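Local structure of ESAT-6/WXG100 secretion system protein (Streptococcus gallolyticus, 7JQE) at residues 114-119 with 484-489; 170-175 with 466-471; 153-158 with 479-484. The protein is a membrane subunit of the bacterial type VIIb secretion system and probably supports toxin export through its long extracellular region. All coordinates share one frame; numbering follows the deposited sequence.

Interaction 1: residues 114-119 with 484-489; sequences TELSDL and IELQST
L119 touches L486 across this contact, and its own backbone N is bonded to E115 O at 2.9 Å. It is a routine bond of helix 102-135, on whose turn L116 and L119 both meet L486. L486 reaches into that turn and carries most of the contact. Its CG lies anti to the backbone N (chi1 -177°), which sends both methyls across to helix 102-135. The two methyls divide the work. CD1 of L486 packs on L116, coming within 4.0 Å of CD2 and 4.1 Å of CB. CD2 of L486 lies 3.9 Å from the backbone O of L116 and 4.0 Å from CG of L119. The L119 side chain runs at about a right angle to that of L486, while L116 meets it at a slant. The two short helical segments run in roughly opposite directions. L486 also packs on L120, which follows L119 on helix 102-135, and I490 adds to the cover over L116. The second subunit closes in here too: L116 meets L116 of the second subunit, and L119 meets E485 of the second subunit. The three leucines are buried. The contact is therefore one of leucine side chains, with one methyl also resting near a backbone carbonyl. It depends on shape and on exclusion of water, and the same leucine layer continues into the dimer interface.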
# COMPACT_ATOMS: atom_id res chain seq x y z
N THR A 114 -35.35 9.94 -64.75
CA THR A 114 -34.28 8.96 -64.62
C THR A 114 -33.17 9.47 -63.70
O THR A 114 -32.56 8.69 -62.96
CB THR A 114 -33.72 8.59 -65.99
OG1 THR A 114 -32.53 7.81 -65.84
CG2 THR A 114 -33.41 9.84 -66.79
N GLU A 115 -32.89 10.78 -63.75
CA GLU A 115 -31.93 11.35 -62.81
C GLU A 115 -32.38 11.12 -61.37
O GLU A 115 -31.59 10.68 -60.53
CB GLU A 115 -31.76 12.85 -63.09
CG GLU A 115 -31.23 13.19 -64.48
CD GLU A 115 -29.79 12.77 -64.68
OE1 GLU A 115 -29.28 11.96 -63.87
OE2 GLU A 115 -29.16 13.26 -65.64
N LEU A 116 -33.65 11.41 -61.08
CA LEU A 116 -34.15 11.23 -59.72
C LEU A 116 -34.09 9.77 -59.30
O LEU A 116 -33.84 9.47 -58.12
CB LEU A 116 -35.57 11.77 -59.60
CG LEU A 116 -35.72 13.29 -59.78
CD1 LEU A 116 -37.16 13.72 -59.53
CD2 LEU A 116 -34.76 14.03 -58.86
N SER A 117 -34.33 8.85 -60.23
CA SER A 117 -34.23 7.43 -59.89
C SER A 117 -32.82 7.05 -59.49
O SER A 117 -32.63 6.17 -58.63
CB SER A 117 -34.71 6.57 -61.05
OG SER A 117 -36.09 6.80 -61.32
N ASP A 118 -31.81 7.67 -60.10
CA ASP A 118 -30.43 7.43 -59.68
C ASP A 118 -30.14 8.09 -58.34
O ASP A 118 -29.49 7.48 -57.47
CB ASP A 118 -29.46 7.94 -60.75
CG ASP A 118 -29.68 7.29 -62.09
OD1 ASP A 118 -30.04 6.09 -62.13
OD2 ASP A 118 -29.50 7.98 -63.12
N LEU A 119 -30.61 9.32 -58.14
CA LEU A 119 -30.45 9.98 -56.85
C LEU A 119 -31.06 9.14 -55.74
O LEU A 119 -30.51 9.06 -54.63
CB LEU A 119 -31.07 11.37 -56.89
CG LEU A 119 -31.06 12.17 -55.59
CD1 LEU A 119 -29.64 12.36 -55.08
CD2 LEU A 119 -31.74 13.52 -55.77
N ILE A 484 -39.21 8.51 -49.25
CA ILE A 484 -40.63 8.42 -49.58
C ILE A 484 -41.04 9.59 -50.46
O ILE A 484 -41.75 9.41 -51.46
CB ILE A 484 -41.46 8.35 -48.29
CG1 ILE A 484 -41.28 7.00 -47.60
CG2 ILE A 484 -42.93 8.63 -48.58
CD1 ILE A 484 -42.02 6.87 -46.28
N GLU A 485 -40.61 10.80 -50.11
CA GLU A 485 -40.98 11.96 -50.90
C GLU A 485 -40.34 11.92 -52.29
O GLU A 485 -40.98 12.29 -53.28
CB GLU A 485 -40.60 13.25 -50.16
CG GLU A 485 -41.60 13.63 -49.09
CD GLU A 485 -41.15 14.84 -48.28
OE1 GLU A 485 -40.02 15.32 -48.49
OE2 GLU A 485 -41.94 15.30 -47.42
N LEU A 486 -39.09 11.46 -52.38
CA LEU A 486 -38.44 11.37 -53.68
C LEU A 486 -39.15 10.35 -54.57
O LEU A 486 -39.38 10.61 -55.76
CB LEU A 486 -36.97 11.02 -53.52
CG LEU A 486 -36.14 10.95 -54.81
CD1 LEU A 486 -36.31 12.21 -55.64
CD2 LEU A 486 -34.67 10.72 -54.50
N GLN A 487 -39.51 9.19 -54.02
CA GLN A 487 -40.27 8.22 -54.80
C GLN A 487 -41.62 8.77 -55.21
O GLN A 487 -42.09 8.52 -56.33
CB GLN A 487 -40.45 6.92 -54.00
CG GLN A 487 -39.56 5.79 -54.47
CD GLN A 487 -40.01 5.19 -55.78
OE1 GLN A 487 -41.00 4.47 -55.84
NE2 GLN A 487 -39.28 5.49 -56.85
N SER A 488 -42.27 9.53 -54.32
CA SER A 488 -43.59 10.07 -54.62
C SER A 488 -43.54 11.00 -55.83
O SER A 488 -44.37 10.89 -56.74
CB SER A 488 -44.15 10.80 -53.40
OG SER A 488 -45.47 11.26 -53.63
N THR A 489 -42.57 11.92 -55.86
CA THR A 489 -42.46 12.83 -56.98
C THR A 489 -42.02 12.11 -58.25
O THR A 489 -42.49 12.43 -59.34
CB THR A 489 -41.49 13.97 -56.65
OG1 THR A 489 -40.40 13.46 -55.87
CG2 THR A 489 -42.20 15.05 -55.87

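Interaction 2: residues 170-175 with 466-471. With EDO (1,2-ethanediol), chain S.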
# COMPACT_ATOMS: atom_id res chain seq x y z
N ASP A 170 -28.92 -2.76 -26.73
CA ASP A 170 -27.64 -3.45 -26.80
C ASP A 170 -26.96 -3.21 -28.14
O ASP A 170 -25.75 -2.96 -28.19
CB ASP A 170 -27.84 -4.95 -26.56
CG ASP A 170 -28.04 -5.29 -25.10
OD1 ASP A 170 -27.56 -4.52 -24.24
OD2 ASP A 170 -28.67 -6.33 -24.81
N SER A 171 -27.72 -3.28 -29.24
CA SER A 171 -27.13 -3.02 -30.55
C SER A 171 -26.54 -1.62 -30.61
O SER A 171 -25.43 -1.43 -31.13
CB SER A 171 -28.19 -3.21 -31.64
OG SER A 171 -28.73 -4.52 -31.58
N VAL A 172 -27.26 -0.62 -30.08
CA VAL A 172 -26.73 0.74 -30.06
C VAL A 172 -25.47 0.81 -29.21
O VAL A 172 -24.51 1.51 -29.56
CB VAL A 172 -27.81 1.72 -29.56
CG1 VAL A 172 -27.25 3.13 -29.50
CG2 VAL A 172 -29.04 1.66 -30.45
N LYS A 173 -25.45 0.08 -28.09
CA LYS A 173 -24.26 0.09 -27.24
C LYS A 173 -23.05 -0.45 -27.98
O LYS A 173 -21.95 0.11 -27.89
CB LYS A 173 -24.53 -0.70 -25.96
CG LYS A 173 -23.48 -0.52 -24.88
CD LYS A 173 -23.89 -1.19 -23.58
CE LYS A 173 -22.95 -0.81 -22.43
NZ LYS A 173 -23.34 -1.48 -21.15
N SER A 174 -23.24 -1.54 -28.74
CA SER A 174 -22.15 -2.07 -29.55
C SER A 174 -21.71 -1.07 -30.61
O SER A 174 -20.52 -0.93 -30.90
CB SER A 174 -22.57 -3.39 -30.19
OG SER A 174 -23.16 -4.26 -29.25
N ALA A 175 -22.67 -0.36 -31.22
CA ALA A 175 -22.32 0.62 -32.23
C ALA A 175 -21.56 1.79 -31.62
O ALA A 175 -20.59 2.29 -32.22
CB ALA A 175 -23.58 1.12 -32.96
N THR A 466 -28.67 5.93 -24.87
CA THR A 466 -29.99 6.46 -25.21
C THR A 466 -29.88 7.63 -26.18
O THR A 466 -30.56 7.66 -27.21
CB THR A 466 -30.74 6.88 -23.94
OG1 THR A 466 -31.27 5.73 -23.29
CG2 THR A 466 -31.86 7.85 -24.29
N ASN A 467 -29.02 8.60 -25.86
CA ASN A 467 -28.88 9.77 -26.72
C ASN A 467 -28.28 9.40 -28.07
O ASN A 467 -28.64 10.00 -29.10
CB ASN A 467 -28.02 10.83 -26.02
CG ASN A 467 -28.76 11.52 -24.89
OD1 ASN A 467 -30.00 11.52 -24.85
ND2 ASN A 467 -28.02 12.12 -23.98
N PHE A 468 -27.38 8.42 -28.10
CA PHE A 468 -26.85 7.93 -29.37
C PHE A 468 -27.95 7.27 -30.20
O PHE A 468 -28.07 7.51 -31.40
CB PHE A 468 -25.70 6.96 -29.12
CG PHE A 468 -24.84 6.70 -30.33
CD1 PHE A 468 -24.04 7.70 -30.85
CD2 PHE A 468 -24.79 5.44 -30.90
CE1 PHE A 468 -23.22 7.45 -31.95
CE2 PHE A 468 -23.98 5.19 -31.99
CZ PHE A 468 -23.20 6.20 -32.52
N LYS A 469 -28.77 6.44 -29.55
CA LYS A 469 -29.91 5.84 -30.22
C LYS A 469 -30.84 6.92 -30.77
O LYS A 469 -31.36 6.80 -31.88
CB LYS A 469 -30.65 4.93 -29.25
CG LYS A 469 -31.78 4.11 -29.85
CD LYS A 469 -32.61 3.42 -28.77
CE LYS A 469 -33.63 2.47 -29.38
NZ LYS A 469 -34.47 1.81 -28.35
N GLU A 470 -31.05 8.00 -30.00
CA GLU A 470 -31.95 9.06 -30.43
C GLU A 470 -31.40 9.81 -31.64
O GLU A 470 -32.17 10.22 -32.52
CB GLU A 470 -32.23 10.01 -29.27
CG GLU A 470 -33.58 9.81 -28.60
CD GLU A 470 -33.71 10.58 -27.30
OE1 GLU A 470 -33.11 10.15 -26.29
OE2 GLU A 470 -34.41 11.61 -27.27
N SER A 471 -30.09 10.00 -31.70
CA SER A 471 -29.50 10.68 -32.85
C SER A 471 -29.65 9.84 -34.11
O SER A 471 -30.04 10.35 -35.16
CB SER A 471 -28.02 10.98 -32.58
OG SER A 471 -27.88 11.99 -31.60
C1 EDO S . -26.39 13.18 -28.61
O1 EDO S . -25.62 12.42 -29.56
C2 EDO S . -25.59 14.38 -28.13
O2 EDO S . -25.27 15.23 -29.24
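V172 has CG1 anti to the backbone N (chi1 179°), and F468 and K469 likewise have CG anti to N. These torsions bring V172 against F468 and K469. CG1 of V172 lies 3.7 Å from CD2 of F468, at the edge of the ring and in its plane. The same methyl is 3.6 Å from the backbone N of K469. CG2 of V172 lies 3.7 Å from CG of K469, so both methyls meet the lysine and CG1 also meets the ring. The V172 and K469 side chains meet at about a right angle. Only the first part of the lysine is used: its extended chain carries NZ away, toward weak partners at D169 and V167. A175, one turn after V172, adds a looser touch, with CB 4.2 Å from CE2 of F468. The short helical axes are nearly perpendicular, at 92°, and come within 9.4 Å of each other. Y134 also meets the F468 ring, with the planes about 30° apart, and Q179 of the second subunit packs on F468. S174 OG bonds back to D170 O at 3.1 Å, and this carbonyl also accepts from S174 N. S471 OG is hydrogen-bonded to O1 of a 1,2-ethanediol at 3.1 Å. The diol probably comes from the crystallisation liquor. The contact itself is thus apolar: a valine fills the angle between a ring edge and the aliphatic base of a lysine, whose charged end is left to polar partners.

Interaction 3: residues 153-158 with 479-484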
# COMPACT_ATOMS: atom_id res chain seq x y z
N GLU A 153 -45.72 14.77 -40.84
CA GLU A 153 -45.38 14.53 -39.45
C GLU A 153 -45.99 13.22 -38.95
O GLU A 153 -45.38 12.50 -38.16
CB GLU A 153 -45.84 15.70 -38.58
CG GLU A 153 -45.00 16.97 -38.75
CD GLU A 153 -43.54 16.78 -38.35
OE1 GLU A 153 -43.17 15.67 -37.92
OE2 GLU A 153 -42.77 17.76 -38.46
N GLU A 154 -47.20 12.89 -39.42
CA GLU A 154 -47.78 11.60 -39.08
C GLU A 154 -46.94 10.46 -39.63
O GLU A 154 -46.89 9.38 -39.03
CB GLU A 154 -49.22 11.52 -39.62
CG GLU A 154 -49.96 10.26 -39.23
CD GLU A 154 -51.37 10.21 -39.79
OE1 GLU A 154 -51.78 11.18 -40.47
OE2 GLU A 154 -52.07 9.21 -39.55
N ARG A 155 -46.26 10.69 -40.76
CA ARG A 155 -45.40 9.66 -41.34
C ARG A 155 -44.12 9.50 -40.53
O ARG A 155 -43.70 8.38 -40.22
CB ARG A 155 -45.10 10.02 -42.79
CG ARG A 155 -44.39 8.94 -43.59
CD ARG A 155 -44.79 9.02 -45.06
NE ARG A 155 -45.20 10.37 -45.43
CZ ARG A 155 -44.40 11.28 -45.97
NH1 ARG A 155 -43.14 10.99 -46.23
NH2 ARG A 155 -44.87 12.49 -46.26
N LYS A 156 -43.47 10.62 -40.17
CA LYS A 156 -42.27 10.55 -39.35
C LYS A 156 -42.54 9.87 -38.02
O LYS A 156 -41.73 9.06 -37.55
CB LYS A 156 -41.72 11.96 -39.13
CG LYS A 156 -40.81 12.46 -40.24
CD LYS A 156 -40.37 13.89 -39.98
CE LYS A 156 -39.04 14.18 -40.65
NZ LYS A 156 -39.06 13.83 -42.10
N LEU A 157 -43.68 10.18 -37.39
CA LEU A 157 -44.01 9.53 -36.13
C LEU A 157 -44.12 8.02 -36.30
O LEU A 157 -43.58 7.25 -35.49
CB LEU A 157 -45.32 10.10 -35.57
CG LEU A 157 -45.76 9.53 -34.22
CD1 LEU A 157 -44.70 9.79 -33.15
CD2 LEU A 157 -47.10 10.11 -33.79
N ALA A 158 -44.80 7.58 -37.36
CA ALA A 158 -44.96 6.15 -37.60
C ALA A 158 -43.61 5.47 -37.83
O ALA A 158 -43.39 4.34 -37.37
CB ALA A 158 -45.88 5.91 -38.79
N LEU A 479 -34.10 10.50 -43.25
CA LEU A 479 -33.65 9.94 -44.53
C LEU A 479 -34.71 9.02 -45.13
O LEU A 479 -34.92 9.02 -46.35
CB LEU A 479 -32.34 9.19 -44.35
CG LEU A 479 -31.13 10.07 -44.01
CD1 LEU A 479 -30.05 9.24 -43.31
CD2 LEU A 479 -30.58 10.72 -45.27
N THR A 480 -35.40 8.24 -44.29
CA THR A 480 -36.49 7.41 -44.80
C THR A 480 -37.62 8.28 -45.34
O THR A 480 -38.16 8.02 -46.41
CB THR A 480 -37.00 6.47 -43.71
OG1 THR A 480 -35.99 5.53 -43.38
CG2 THR A 480 -38.23 5.72 -44.21
N ASN A 481 -37.98 9.33 -44.60
CA ASN A 481 -39.03 10.23 -45.05
C ASN A 481 -38.66 10.90 -46.37
O ASN A 481 -39.52 11.14 -47.22
CB ASN A 481 -39.32 11.28 -43.98
CG ASN A 481 -40.46 12.21 -44.36
OD1 ASN A 481 -41.63 11.85 -44.24
ND2 ASN A 481 -40.12 13.39 -44.84
N GLU A 482 -37.37 11.21 -46.55
CA GLU A 482 -36.94 11.84 -47.79
C GLU A 482 -37.02 10.87 -48.96
O GLU A 482 -37.42 11.26 -50.07
CB GLU A 482 -35.52 12.39 -47.63
CG GLU A 482 -35.43 13.59 -46.69
CD GLU A 482 -34.13 13.63 -45.90
OE1 GLU A 482 -33.26 12.77 -46.13
OE2 GLU A 482 -33.99 14.52 -45.03
N ILE A 483 -36.68 9.60 -48.73
CA ILE A 483 -36.83 8.60 -49.78
C ILE A 483 -38.28 8.49 -50.22
O ILE A 483 -38.59 8.39 -51.41
CB ILE A 483 -36.28 7.24 -49.30
CG1 ILE A 483 -34.81 7.37 -48.92
CG2 ILE A 483 -36.48 6.18 -50.37
CD1 ILE A 483 -34.20 6.09 -48.40
N ILE A 484 -39.21 8.51 -49.25
CA ILE A 484 -40.63 8.42 -49.58
C ILE A 484 -41.04 9.59 -50.46
O ILE A 484 -41.75 9.41 -51.46
CB ILE A 484 -41.46 8.35 -48.29
CG1 ILE A 484 -41.28 7.00 -47.60
CG2 ILE A 484 -42.93 8.63 -48.58
CD1 ILE A 484 -42.02 6.87 -46.28
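R155 and K156 come to N481 from helix 152-164, and R155 also packs on I484. CD of R155 lies 3.7 Å from CD1 of I484. NH1 of R155 comes to 3.3 Å from CG2 of I484. These two side chains slide past each other in opposite directions. The R155 guanidinium and the N481 amide are close to parallel, with their planes 16° apart. K156 approaches the same asparagine, its chain crossing that of N481 at about a right angle. A bend at the last torsion of K156 (chi4 52°) turns its amino group that way. E482 OE2 is 5.9 Å from K156 NZ, so any attraction between them is probably modest.

In the next shell, R155 NE makes a weak hydrogen bond to T149 O, and Y146 packs on R155. I143 and F147 back I484. On helix 462-491, T480 OG1 is hydrogen-bonded to R127 NH1 of helix 102-135 while T480 also packs on I159, and I483 packs on L120 and V123. The directions of segments 153-158 and 479-484 differ by 131°, so helix 462-491 packs obliquely on helix 152-164 while also touching helix 102-135: helix-to-helix packing in a mainly helical part of the chain.

In the fold
All three contacts use helix 462-491, the last helix modelled. It meets helix 102-135 in interaction 1, helix 152-164 in interaction 3 and helix 169-179 in interaction 2. The pairs are nested along the chain: interaction 2 lies inside the loop closed by interaction 3, which lies inside that of interaction 1. The centres of interactions 1 and 3 are about 15 Å apart, and the two share I484. Those of 2 and 3 are about 20 Å apart, and those of 1 and 2 are about 30 Å apart. Both ends of the modelled chain thus pair in one helical region, far from the chain's centre. The second subunit packs against this region.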